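Local coordinates for putative phosphinothricin n-acetyltransferase (Acinetobacter baylyi, PDB 2JLM), which probably transfers the acetyl group of acetyl-CoA to the amino group of L-methionine sulfoximine and L-methionine sulfone, at residues F10-I24 with I63-F76. Numbering follows the deposited sequence.
Sequences FRFVECTEDQHALEI and IIGAVNEVGQLLGF
Cys15 SG lies 3.6 Å from Gly65 CA; with no side chain, Gly65 lets the sulfur settle against its backbone. The same sulfur lies over one face of the His20 ring, toward its rim, and touches Leu73 CD1. The imidazole is itself fixed by Thr16 N, which donates to ND1 in the ring plane, just where strand 10-14 gives way to helix 17-24. In Leu73 the CG points away from the backbone N (chi1 -170°), which carries the fork in between Cys15 and Ile24; CD1 meets the sulfur and His20, and Leu73 CD2 meets Ile24 CG1 at 3.7 Å. Ile24 CG1 also lies over a face of the Phe76 ring, 4.2 Å from its centroid, a CH-pi contact. Branched aliphatics fill this interior between helix and sheet.

Toward the hairpin turn, packing yields to polar contacts and water. The extended Glu23 reaches Leu73 N through OE1, 2.6 Å away on the syn side but 34° out of the carboxylate plane, while a water joins OE2 to Gly71 O. Another water links Arg11 NE with Asn68 O. At the other end of the strand pair Glu14 forms a salt bridge with Arg118.

Antiparallel backbone bonds from Arg11 to Cys15 join the strands, and beside Phe10 the sheet continues into a second subunit. These elements belong to the N-terminal part of the GNAT fold, where the first strand and helix meet the hairpin of strands 63-68 and 73-81.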
ATOM      1  N   PHE D  10       9.052  24.420 -11.572  1.00 22.75           N
ATOM      2  CA  PHE D  10       9.288  23.023 -11.220  1.00 26.13           C
ATOM      3  C   PHE D  10       8.067  22.415 -10.562  1.00 26.45           C
ATOM      4  O   PHE D  10       7.224  23.129 -10.007  1.00 32.88           O
ATOM      5  CB  PHE D  10      10.490  22.893 -10.276  1.00 36.17           C
ATOM      6  CG  PHE D  10      10.163  23.201  -8.844  1.00 27.92           C
ATOM      7  CD1 PHE D  10       9.820  22.187  -7.965  1.00 31.03           C
ATOM      8  CD2 PHE D  10      10.187  24.508  -8.380  1.00 31.79           C
ATOM      9  CE1 PHE D  10       9.516  22.469  -6.644  1.00 31.96           C
ATOM     10  CE2 PHE D  10       9.885  24.798  -7.069  1.00 36.13           C
ATOM     11  CZ  PHE D  10       9.551  23.779  -6.196  1.00 24.04           C
ATOM     12  N   ARG D  11       7.978  21.089 -10.627  1.00 25.71           N
ATOM     13  CA  ARG D  11       6.891  20.363  -9.990  1.00 27.49           C
ATOM     14  C   ARG D  11       7.471  19.204  -9.188  1.00 41.66           C
ATOM     15  O   ARG D  11       8.621  18.822  -9.395  1.00 19.30           O
ATOM     16  CB  ARG D  11       5.938  19.805 -11.042  1.00 27.76           C
ATOM     17  CG  ARG D  11       6.557  18.663 -11.848  1.00 35.52           C
ATOM     18  CD  ARG D  11       5.636  18.192 -12.959  1.00 41.63           C
ATOM     19  NE  ARG D  11       6.396  17.548 -14.028  1.00 52.84           N
ATOM     20  CZ  ARG D  11       6.410  16.237 -14.250  1.00 39.33           C
ATOM     21  NH1 ARG D  11       5.683  15.427 -13.487  1.00 40.25           N
ATOM     22  NH2 ARG D  11       7.143  15.739 -15.237  1.00 45.64           N
ATOM     23  N   PHE D  12       6.664  18.647  -8.288  1.00 19.84           N
ATOM     24  CA  PHE D  12       7.066  17.497  -7.494  1.00 34.96           C
ATOM     25  C   PHE D  12       6.757  16.217  -8.242  1.00 33.79           C
ATOM     26  O   PHE D  12       5.777  16.140  -8.969  1.00 44.19           O
ATOM     27  CB  PHE D  12       6.348  17.488  -6.138  1.00 23.87           C
ATOM     28  CG  PHE D  12       6.845  18.534  -5.186  1.00 25.84           C
ATOM     29  CD1 PHE D  12       5.959  19.359  -4.519  1.00 14.38           C
ATOM     30  CD2 PHE D  12       8.209  18.686  -4.954  1.00 23.94           C
ATOM     31  CE1 PHE D  12       6.420  20.322  -3.637  1.00 23.69           C
ATOM     32  CE2 PHE D  12       8.679  19.643  -4.073  1.00 15.40           C
ATOM     33  CZ  PHE D  12       7.793  20.464  -3.417  1.00 17.22           C
ATOM     34  N   VAL D  13       7.603  15.213  -8.053  1.00 30.74           N
ATOM     35  CA  VAL D  13       7.357  13.892  -8.590  1.00 36.66           C
ATOM     36  C   VAL D  13       7.754  12.821  -7.567  1.00 36.48           C
ATOM     37  O   VAL D  13       8.578  13.061  -6.693  1.00 38.39           O
ATOM     38  CB  VAL D  13       8.170  13.668  -9.870  1.00 38.77           C
ATOM     39  CG1 VAL D  13       9.648  13.696  -9.550  1.00 38.35           C
ATOM     40  CG2 VAL D  13       7.803  12.342 -10.497  1.00 57.44           C
ATOM     41  N   GLU D  14       7.156  11.643  -7.680  1.00 38.58           N
ATOM     42  CA  GLU D  14       7.586  10.484  -6.916  1.00 17.68           C
ATOM     43  C   GLU D  14       8.670   9.767  -7.694  1.00 38.02           C
ATOM     44  O   GLU D  14       8.396   9.173  -8.734  1.00 49.25           O
ATOM     45  CB  GLU D  14       6.405   9.537  -6.681  1.00 23.42           C
ATOM     46  CG  GLU D  14       5.254  10.181  -5.915  1.00 32.31           C
ATOM     47  CD  GLU D  14       5.716  10.767  -4.588  1.00 59.87           C
ATOM     48  OE1 GLU D  14       6.209  10.002  -3.733  1.00 44.60           O
ATOM     49  OE2 GLU D  14       5.594  11.994  -4.400  1.00 50.80           O
ATOM     50  N   CYS D  15       9.905   9.822  -7.204  1.00 30.65           N
ATOM     51  CA  CYS D  15      11.000   9.176  -7.914  1.00 37.93           C
ATOM     52  C   CYS D  15      10.872   7.655  -7.962  1.00 40.26           C
ATOM     53  O   CYS D  15      10.472   7.018  -6.986  1.00 34.76           O
ATOM     54  CB  CYS D  15      12.344   9.588  -7.330  1.00 31.48           C
ATOM     55  SG  CYS D  15      12.662  11.327  -7.564  1.00 38.57           S
ATOM     56  N   THR D  16      11.205   7.094  -9.122  1.00 46.11           N
ATOM     57  CA  THR D  16      11.191   5.654  -9.340  1.00 44.22           C
ATOM     58  C   THR D  16      12.564   5.236  -9.843  1.00 47.12           C
ATOM     59  O   THR D  16      13.300   6.058 -10.401  1.00 45.19           O
ATOM     60  CB  THR D  16      10.133   5.244 -10.392  1.00 46.59           C
ATOM     61  OG1 THR D  16      10.668   5.412 -11.710  1.00 48.29           O
ATOM     62  CG2 THR D  16       8.865   6.080 -10.247  1.00 49.64           C
ATOM     63  N   GLU D  17      12.911   3.966  -9.648  1.00 58.21           N
ATOM     64  CA  GLU D  17      14.210   3.459 -10.086  1.00 51.82           C
ATOM     65  C   GLU D  17      14.333   3.517 -11.610  1.00 79.40           C
ATOM     66  O   GLU D  17      15.389   3.859 -12.155  1.00 42.20           O
ATOM     67  CB  GLU D  17      14.431   2.032  -9.584  1.00 52.41           C
ATOM     68  CG  GLU D  17      15.830   1.512  -9.856  1.00 66.75           C
ATOM     69  CD  GLU D  17      16.013   0.061  -9.461  1.00 58.37           C
ATOM     70  OE1 GLU D  17      17.116  -0.477  -9.699  1.00 61.78           O
ATOM     71  OE2 GLU D  17      15.063  -0.541  -8.914  1.00 62.55           O
ATOM     72  N   ASP D  18      13.241   3.190 -12.295  1.00 64.61           N
ATOM     73  CA  ASP D  18      13.228   3.232 -13.750  1.00 74.46           C
ATOM     74  C   ASP D  18      13.523   4.640 -14.281  1.00 66.48           C
ATOM     75  O   ASP D  18      14.399   4.821 -15.124  1.00 62.97           O
ATOM     76  CB  ASP D  18      11.895   2.709 -14.300  1.00 73.15           C
ATOM     77  CG  ASP D  18      10.707   3.546 -13.858  1.00 52.01           C
ATOM     78  N   GLN D  19      12.813   5.640 -13.769  1.00 52.38           N
ATOM     79  CA  GLN D  19      12.907   6.995 -14.309  1.00 43.96           C
ATOM     80  C   GLN D  19      14.080   7.822 -13.784  1.00 59.90           C
ATOM     81  O   GLN D  19      14.537   8.745 -14.458  1.00 58.95           O
ATOM     82  CB  GLN D  19      11.606   7.769 -14.056  1.00 63.22           C
ATOM     83  CG  GLN D  19      10.381   7.233 -14.773  1.00 49.83           C
ATOM     84  CD  GLN D  19       9.176   8.141 -14.608  1.00 68.51           C
ATOM     85  N   HIS D  20      14.568   7.508 -12.588  1.00 63.47           N
ATOM     86  CA  HIS D  20      15.442   8.452 -11.892  1.00 40.12           C
ATOM     87  C   HIS D  20      16.783   7.918 -11.380  1.00 40.18           C
ATOM     88  O   HIS D  20      17.602   8.691 -10.883  1.00 43.30           O
ATOM     89  CB  HIS D  20      14.666   9.111 -10.755  1.00 46.10           C
ATOM     90  CG  HIS D  20      13.424   9.811 -11.207  1.00 44.00           C
ATOM     91  ND1 HIS D  20      12.161   9.303 -10.992  1.00 50.78           N
ATOM     92  CD2 HIS D  20      13.249  10.983 -11.868  1.00 47.61           C
ATOM     93  CE1 HIS D  20      11.262  10.132 -11.495  1.00 45.78           C
ATOM     94  NE2 HIS D  20      11.898  11.160 -12.031  1.00 46.00           N
ATOM     95  N   ALA D  21      17.012   6.612 -11.512  1.00 49.33           N
ATOM     96  CA  ALA D  21      18.245   5.994 -11.020  1.00 47.25           C
ATOM     97  C   ALA D  21      19.524   6.705 -11.470  1.00 49.08           C
ATOM     98  O   ALA D  21      20.427   6.933 -10.663  1.00 48.10           O
ATOM     99  CB  ALA D  21      18.303   4.521 -11.407  1.00 28.22           C
ATOM    100  N   LEU D  22      19.613   7.043 -12.754  1.00 45.44           N
ATOM    101  CA  LEU D  22      20.851   7.614 -13.277  1.00 46.15           C
ATOM    102  C   LEU D  22      21.083   9.008 -12.727  1.00 49.06           C
ATOM    103  O   LEU D  22      22.157   9.294 -12.201  1.00 50.64           O
ATOM    104  CB  LEU D  22      20.874   7.630 -14.811  1.00 69.44           C
ATOM    105  CG  LEU D  22      22.251   7.914 -15.435  1.00 61.48           C
ATOM    106  CD1 LEU D  22      22.396   7.254 -16.796  1.00 66.35           C
ATOM    107  CD2 LEU D  22      22.533   9.408 -15.534  1.00 60.52           C
ATOM    108  N   GLU D  23      20.076   9.870 -12.844  1.00 37.10           N
ATOM    109  CA  GLU D  23      20.167  11.229 -12.302  1.00 48.67           C
ATOM    110  C   GLU D  23      20.452  11.237 -10.800  1.00 52.81           C
ATOM    111  O   GLU D  23      21.330  11.964 -10.334  1.00 34.87           O
ATOM    112  CB  GLU D  23      18.894  12.021 -12.597  1.00 51.30           C
ATOM    113  CG  GLU D  23      18.911  12.710 -13.941  1.00 55.69           C
ATOM    114  CD  GLU D  23      17.614  13.421 -14.237  1.00 60.54           C
ATOM    115  OE1 GLU D  23      17.642  14.663 -14.370  1.00 50.09           O
ATOM    116  OE2 GLU D  23      16.570  12.740 -14.324  1.00 46.72           O
ATOM    117  N   ILE D  24      19.704  10.435 -10.047  1.00 48.32           N
ATOM    118  CA  ILE D  24      19.956  10.289  -8.619  1.00 61.93           C
ATOM    119  C   ILE D  24      21.405   9.846  -8.380  1.00 50.61           C
ATOM    120  O   ILE D  24      22.116  10.403  -7.536  1.00 40.56           O
ATOM    121  CB  ILE D  24      18.948   9.314  -7.957  1.00 40.28           C
ATOM    122  CG1 ILE D  24      17.595  10.005  -7.784  1.00 31.42           C
ATOM    123  CG2 ILE D  24      19.472   8.831  -6.613  1.00 39.50           C
ATOM    124  CD1 ILE D  24      16.541   9.146  -7.154  1.00 32.19           C
ATOM    125  N   ILE D  63      10.535   8.790  -1.901  1.00 36.93           N
ATOM    126  CA  ILE D  63      11.581   9.543  -2.581  1.00 32.00           C
ATOM    127  C   ILE D  63      10.885  10.644  -3.372  1.00 44.18           C
ATOM    128  O   ILE D  63      10.257  10.379  -4.396  1.00 42.15           O
ATOM    129  CB  ILE D  63      12.429   8.664  -3.522  1.00 42.77           C
ATOM    130  CG1 ILE D  63      12.756   7.314  -2.874  1.00 24.87           C
ATOM    131  CG2 ILE D  63      13.723   9.372  -3.910  1.00 22.33           C
ATOM    132  CD1 ILE D  63      13.596   6.417  -3.779  1.00 28.21           C
ATOM    133  N   ILE D  64      10.974  11.874  -2.874  1.00 28.26           N
ATOM    134  CA  ILE D  64      10.274  13.001  -3.478  1.00 24.89           C
ATOM    135  C   ILE D  64      11.230  13.848  -4.311  1.00 36.01           C
ATOM    136  O   ILE D  64      12.231  14.355  -3.808  1.00 30.02           O
ATOM    137  CB  ILE D  64       9.594  13.877  -2.411  1.00 24.49           C
ATOM    138  CG1 ILE D  64       8.627  13.041  -1.566  1.00 23.67           C
ATOM    139  CG2 ILE D  64       8.838  15.016  -3.056  1.00 26.28           C
ATOM    140  CD1 ILE D  64       7.928  13.845  -0.442  1.00 21.92           C
ATOM    141  N   GLY D  65      10.925  13.990  -5.594  1.00 38.53           N
ATOM    142  CA  GLY D  65      11.808  14.702  -6.500  1.00 26.80           C
ATOM    143  C   GLY D  65      11.239  16.025  -6.972  1.00 25.02           C
ATOM    144  O   GLY D  65      10.038  16.280  -6.856  1.00 26.23           O
ATOM    145  N   ALA D  66      12.111  16.880  -7.491  1.00 19.30           N
ATOM    146  CA  ALA D  66      11.685  18.146  -8.076  1.00 28.49           C
ATOM    147  C   ALA D  66      12.173  18.177  -9.517  1.00 51.27           C
ATOM    148  O   ALA D  66      13.351  17.918  -9.787  1.00 30.55           O
ATOM    149  CB  ALA D  66      12.238  19.325  -7.288  1.00 19.51           C
ATOM    150  N   VAL D  67      11.266  18.469 -10.443  1.00 33.58           N
ATOM    151  CA  VAL D  67      11.596  18.389 -11.861  1.00 30.68           C
ATOM    152  C   VAL D  67      11.279  19.691 -12.577  1.00 30.10           C
ATOM    153  O   VAL D  67      10.256  20.317 -12.309  1.00 37.42           O
ATOM    154  CB  VAL D  67      10.870  17.213 -12.517  1.00 42.93           C
ATOM    155  CG1 VAL D  67      11.012  17.271 -14.009  1.00 34.02           C
ATOM    156  CG2 VAL D  67      11.436  15.901 -11.978  1.00 39.50           C
ATOM    157  N   ASN D  68      12.179  20.120 -13.457  1.00 34.05           N
ATOM    158  CA  ASN D  68      11.960  21.354 -14.215  1.00 47.63           C
ATOM    159  C   ASN D  68      11.059  21.126 -15.431  1.00 65.59           C
ATOM    160  O   ASN D  68      10.827  19.980 -15.840  1.00 36.00           O
ATOM    161  CB  ASN D  68      13.286  22.035 -14.607  1.00 32.18           C
ATOM    162  CG  ASN D  68      14.084  21.247 -15.641  1.00 39.08           C
ATOM    163  OD1 ASN D  68      13.613  20.254 -16.194  1.00 40.15           O
ATOM    164  ND2 ASN D  68      15.304  21.699 -15.908  1.00 30.03           N
ATOM    165  N   GLU D  69      10.546  22.221 -15.988  1.00 74.71           N
ATOM    166  CA  GLU D  69       9.604  22.168 -17.105  1.00 75.39           C
ATOM    167  C   GLU D  69      10.033  21.119 -18.129  1.00 34.34           C
ATOM    168  O   GLU D  69       9.198  20.436 -18.715  1.00 49.36           O
ATOM    169  CB  GLU D  69       9.484  23.551 -17.762  1.00 47.23           C
ATOM    170  CG  GLU D  69       8.208  23.783 -18.547  1.00 47.30           C
ATOM    171  CD  GLU D  69       8.310  23.357 -20.007  1.00 20.32           C
ATOM    172  N   VAL D  70      11.344  20.981 -18.301  1.00 50.07           N
ATOM    173  CA  VAL D  70      11.935  20.083 -19.293  1.00 47.02           C
ATOM    174  C   VAL D  70      12.063  18.607 -18.856  1.00 65.56           C
ATOM    175  O   VAL D  70      12.302  17.727 -19.685  1.00 72.80           O
ATOM    176  CB  VAL D  70      13.312  20.626 -19.728  1.00 37.51           C
ATOM    177  CG1 VAL D  70      14.068  19.609 -20.566  1.00 64.69           C
ATOM    178  CG2 VAL D  70      13.136  21.940 -20.484  1.00 71.54           C
ATOM    179  N   GLY D  71      11.908  18.332 -17.565  1.00 58.61           N
ATOM    180  CA  GLY D  71      11.944  16.958 -17.087  1.00 57.21           C
ATOM    181  C   GLY D  71      13.216  16.557 -16.352  1.00 39.05           C
ATOM    182  O   GLY D  71      13.358  15.416 -15.907  1.00 48.78           O
ATOM    183  N   GLN D  72      14.144  17.496 -16.226  1.00 38.22           N
ATOM    184  CA  GLN D  72      15.388  17.259 -15.503  1.00 43.97           C
ATOM    185  C   GLN D  72      15.167  17.185 -13.981  1.00 39.34           C
ATOM    186  O   GLN D  72      14.497  18.044 -13.391  1.00 37.62           O
ATOM    187  CB  GLN D  72      16.396  18.361 -15.838  1.00 52.76           C
ATOM    188  CG  GLN D  72      17.804  18.093 -15.334  1.00 62.56           C
ATOM    189  CD  GLN D  72      18.768  19.212 -15.683  1.00 91.25           C
ATOM    190  OE1 GLN D  72      19.920  19.215 -15.242  1.00 78.02           O
ATOM    191  NE2 GLN D  72      18.300  20.171 -16.479  1.00 77.58           N
ATOM    192  N   LEU D  73      15.734  16.160 -13.349  1.00 40.70           N
ATOM    193  CA  LEU D  73      15.661  16.029 -11.897  1.00 33.48           C
ATOM    194  C   LEU D  73      16.499  17.112 -11.224  1.00 35.32           C
ATOM    195  O   LEU D  73      17.728  17.091 -11.302  1.00 31.69           O
ATOM    196  CB  LEU D  73      16.116  14.638 -11.452  1.00 23.44           C
ATOM    197  CG  LEU D  73      15.867  14.291  -9.980  1.00 39.62           C
ATOM    198  CD1 LEU D  73      14.375  14.193  -9.665  1.00 26.00           C
ATOM    199  CD2 LEU D  73      16.571  13.003  -9.628  1.00 28.89           C
ATOM    200  N   LEU D  74      15.825  18.064 -10.581  1.00 26.11           N
ATOM    201  CA  LEU D  74      16.495  19.191  -9.927  1.00 37.34           C
ATOM    202  C   LEU D  74      17.080  18.800  -8.577  1.00 45.46           C
ATOM    203  O   LEU D  74      17.988  19.454  -8.069  1.00 31.42           O
ATOM    204  CB  LEU D  74      15.533  20.366  -9.742  1.00 26.92           C
ATOM    205  CG  LEU D  74      14.971  20.960 -11.033  1.00 41.61           C
ATOM    206  CD1 LEU D  74      14.429  22.358 -10.781  1.00 23.82           C
ATOM    207  CD2 LEU D  74      16.044  20.999 -12.114  1.00 41.68           C
ATOM    208  N   GLY D  75      16.558  17.727  -8.000  1.00 40.44           N
ATOM    209  CA  GLY D  75      16.979  17.301  -6.684  1.00 33.48           C
ATOM    210  C   GLY D  75      15.895  16.448  -6.078  1.00 26.22           C
ATOM    211  O   GLY D  75      14.785  16.378  -6.613  1.00 25.69           O
ATOM    212  N   PHE D  76      16.216  15.792  -4.970  1.00 20.24           N
ATOM    213  CA  PHE D  76      15.278  14.883  -4.321  1.00 32.71           C
ATOM    214  C   PHE D  76      15.435  14.874  -2.800  1.00 30.11           C
ATOM    215  O   PHE D  76      16.448  15.313  -2.255  1.00 29.65           O
ATOM    216  CB  PHE D  76      15.425  13.466  -4.888  1.00 22.97           C
ATOM    217  CG  PHE D  76      16.724  12.805  -4.541  1.00 32.63           C
ATOM    218  CD1 PHE D  76      16.802  11.910  -3.486  1.00 43.75           C
ATOM    219  CD2 PHE D  76      17.875  13.082  -5.265  1.00 40.35           C
ATOM    220  CE1 PHE D  76      18.007  11.299  -3.159  1.00 31.01           C
ATOM    221  CE2 PHE D  76      19.079  12.477  -4.943  1.00 43.15           C
ATOM    222  CZ  PHE D  76      19.144  11.586  -3.888  1.00 37.65           C
TER
HETATM  223  O   HOH W   1       7.910  18.728 -15.885  1.00 48.62           O
HETATM  224  O   HOH W   2       7.961   8.298  -3.174  1.00 25.43           O
HETATM  225  O   HOH W   3      13.972  13.311 -14.652  1.00 39.57           O